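Local structure of FAD synthase (Thermoplasma volcanium GSS1, 3GLV) at residues G9-L14 against L32-A37. The protein probably catalyses transfer of the AMP portion of ATP to FMN, making the coenzyme FAD and releasing diphosphate. Sequence-based numbering, arbitrary orientation.
Sequences GVFDIL and LVVVVA. With SO4 (sulfate ion), chain C.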
loop_
_atom_site.group_PDB
_atom_site.type_symbol
_atom_site.label_atom_id
_atom_site.label_comp_id
_atom_site.label_asym_id
_atom_site.label_seq_id
_atom_site.Cartn_x
_atom_site.Cartn_y
_atom_site.Cartn_z
ATOM N N GLY A 9 -1.621 -10.253 10.512
ATOM C CA GLY A 9 -1.242 -10.959 9.262
ATOM C C GLY A 9 0.257 -10.857 9.060
ATOM O O GLY A 9 0.956 -10.184 9.848
ATOM N N VAL A 10 0.734 -11.551 8.029
ATOM C CA VAL A 10 2.092 -11.476 7.573
ATOM C C VAL A 10 2.271 -10.305 6.634
ATOM O O VAL A 10 3.227 -9.598 6.772
ATOM C CB VAL A 10 2.515 -12.821 6.891
ATOM C CG1 VAL A 10 3.881 -12.719 6.349
ATOM C CG2 VAL A 10 2.402 -14.078 7.917
ATOM N N PHE A 11 1.352 -10.134 5.667
ATOM C CA PHE A 11 1.397 -9.068 4.659
ATOM C C PHE A 11 2.711 -9.075 3.895
ATOM O O PHE A 11 3.398 -8.069 3.825
ATOM C CB PHE A 11 1.143 -7.674 5.310
ATOM C CG PHE A 11 -0.136 -7.630 6.146
ATOM C CD1 PHE A 11 -1.386 -7.666 5.516
ATOM C CD2 PHE A 11 -0.089 -7.629 7.556
ATOM C CE1 PHE A 11 -2.569 -7.671 6.269
ATOM C CE2 PHE A 11 -1.257 -7.640 8.318
ATOM C CZ PHE A 11 -2.503 -7.672 7.658
ATOM N N ASP A 12 3.074 -10.230 3.359
ATOM C CA ASP A 12 4.359 -10.358 2.658
ATOM C C ASP A 12 4.330 -9.587 1.327
ATOM O O ASP A 12 5.063 -8.585 1.147
ATOM C CB ASP A 12 4.720 -11.827 2.456
ATOM C CG ASP A 12 6.130 -12.029 1.995
ATOM O OD1 ASP A 12 7.032 -11.171 2.273
ATOM O OD2 ASP A 12 6.338 -13.110 1.378
ATOM N N ILE A 13 3.480 -10.025 0.422
ATOM C CA ILE A 13 3.272 -9.314 -0.837
ATOM C C ILE A 13 1.898 -8.702 -0.777
ATOM O O ILE A 13 0.904 -9.464 -0.743
ATOM C CB ILE A 13 3.333 -10.239 -2.053
ATOM C CG1 ILE A 13 4.657 -10.988 -2.108
ATOM C CG2 ILE A 13 3.093 -9.432 -3.412
ATOM C CD1 ILE A 13 5.826 -10.053 -2.144
ATOM N N LEU A 14 1.817 -7.367 -0.764
ATOM C CA LEU A 14 0.494 -6.718 -0.586
ATOM C C LEU A 14 -0.386 -6.987 -1.779
ATOM O O LEU A 14 0.062 -6.902 -2.948
ATOM C CB LEU A 14 0.578 -5.199 -0.355
ATOM C CG LEU A 14 0.909 -4.657 1.033
ATOM C CD1 LEU A 14 0.968 -3.151 1.110
ATOM C CD2 LEU A 14 -0.132 -5.225 2.055
ATOM N N LEU A 32 -7.414 1.793 13.526
ATOM C CA LEU A 32 -6.932 0.484 13.129
ATOM C C LEU A 32 -5.465 0.294 13.487
ATOM O O LEU A 32 -4.611 1.062 13.035
ATOM C CB LEU A 32 -7.166 0.258 11.642
ATOM C CG LEU A 32 -6.696 -1.103 11.105
ATOM C CD1 LEU A 32 -7.469 -2.260 11.735
ATOM C CD2 LEU A 32 -6.856 -1.152 9.569
ATOM N N VAL A 33 -5.217 -0.706 14.372
ATOM C CA VAL A 33 -3.879 -1.177 14.731
ATOM C C VAL A 33 -3.689 -2.469 14.002
ATOM O O VAL A 33 -4.506 -3.439 14.110
ATOM C CB VAL A 33 -3.690 -1.349 16.293
ATOM C CG1 VAL A 33 -2.285 -1.862 16.638
ATOM C CG2 VAL A 33 -3.995 -0.022 17.098
ATOM N N VAL A 34 -2.617 -2.536 13.228
ATOM C CA VAL A 34 -2.283 -3.797 12.551
ATOM C C VAL A 34 -1.097 -4.455 13.182
ATOM O O VAL A 34 -0.010 -3.789 13.413
ATOM C CB VAL A 34 -2.044 -3.583 11.017
ATOM C CG1 VAL A 34 -1.668 -4.919 10.342
ATOM C CG2 VAL A 34 -3.259 -2.912 10.356
ATOM N N VAL A 35 -1.242 -5.744 13.492
ATOM C CA VAL A 35 -0.119 -6.472 14.085
ATOM C C VAL A 35 0.493 -7.402 13.036
ATOM O O VAL A 35 -0.162 -8.311 12.513
ATOM C CB VAL A 35 -0.562 -7.294 15.329
ATOM C CG1 VAL A 35 0.624 -8.122 15.947
ATOM C CG2 VAL A 35 -1.262 -6.384 16.361
ATOM N N VAL A 36 1.740 -7.121 12.713
ATOM C CA VAL A 36 2.462 -7.734 11.601
ATOM C C VAL A 36 3.359 -8.865 12.146
ATOM O O VAL A 36 4.176 -8.624 13.053
ATOM C CB VAL A 36 3.347 -6.665 10.883
ATOM C CG1 VAL A 36 4.228 -7.316 9.783
ATOM C CG2 VAL A 36 2.487 -5.575 10.305
ATOM N N ALA A 37 3.224 -10.079 11.612
ATOM C CA ALA A 37 3.972 -11.241 12.128
ATOM C C ALA A 37 5.487 -11.058 11.970
ATOM O O ALA A 37 5.954 -10.599 10.936
ATOM C CB ALA A 37 3.523 -12.503 11.417
HETATM S S SO4 C . -1.520 -12.908 5.566
HETATM O O1 SO4 C . -1.134 -14.188 4.948
HETATM O O2 SO4 C . -1.270 -13.026 7.002
HETATM O O3 SO4 C . -0.622 -11.834 5.082
HETATM O O4 SO4 C . -2.949 -12.812 5.253
#
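Gly-9 and Val-36 pair as parallel neighbours where strands 4-9 and 31-36 end. Gly-9 N donates to Val-35 O at 3.1 Å, while Gly-9 O accepts from Ala-37 N at 2.9 Å. Glycine suits this place because a CB would collide with CZ of Phe-11.

CB of Phe-11 leaves the backbone toward strand 31-36. With chi1 at -53°, CG stands beside its own backbone N, anti to the carbonyl carbon. CD2, CE2 and CZ all lie against Val-34 CG1, at 4.2, 3.4 and 3.9 Å, with Val-36 CG2 slightly farther from CD2 (4.3 Å). Both valines meet the ring obliquely, their branched, rigid side chains suiting a buried strand. Leu-22 of helix 16-26 and Ile-60 add apolar packing, and His-18 meets the ring edge-to-face.

Beyond the strand end, Val-10 N donates to sulfate O2 and Phe-11 N to sulfate O3, each at 2.7 Å; O3 lies over one face of the Phe-11 ring, and His-18 NE2 holds the same ion. Val-10, Phe-11 and the HIGH-type motif of nucleotidylyltransferases, here His-15 to His-18, are inferred ATP ligands, so the sulfate, probably from the crystallisation liquor, may mark where a phosphate of ATP binds.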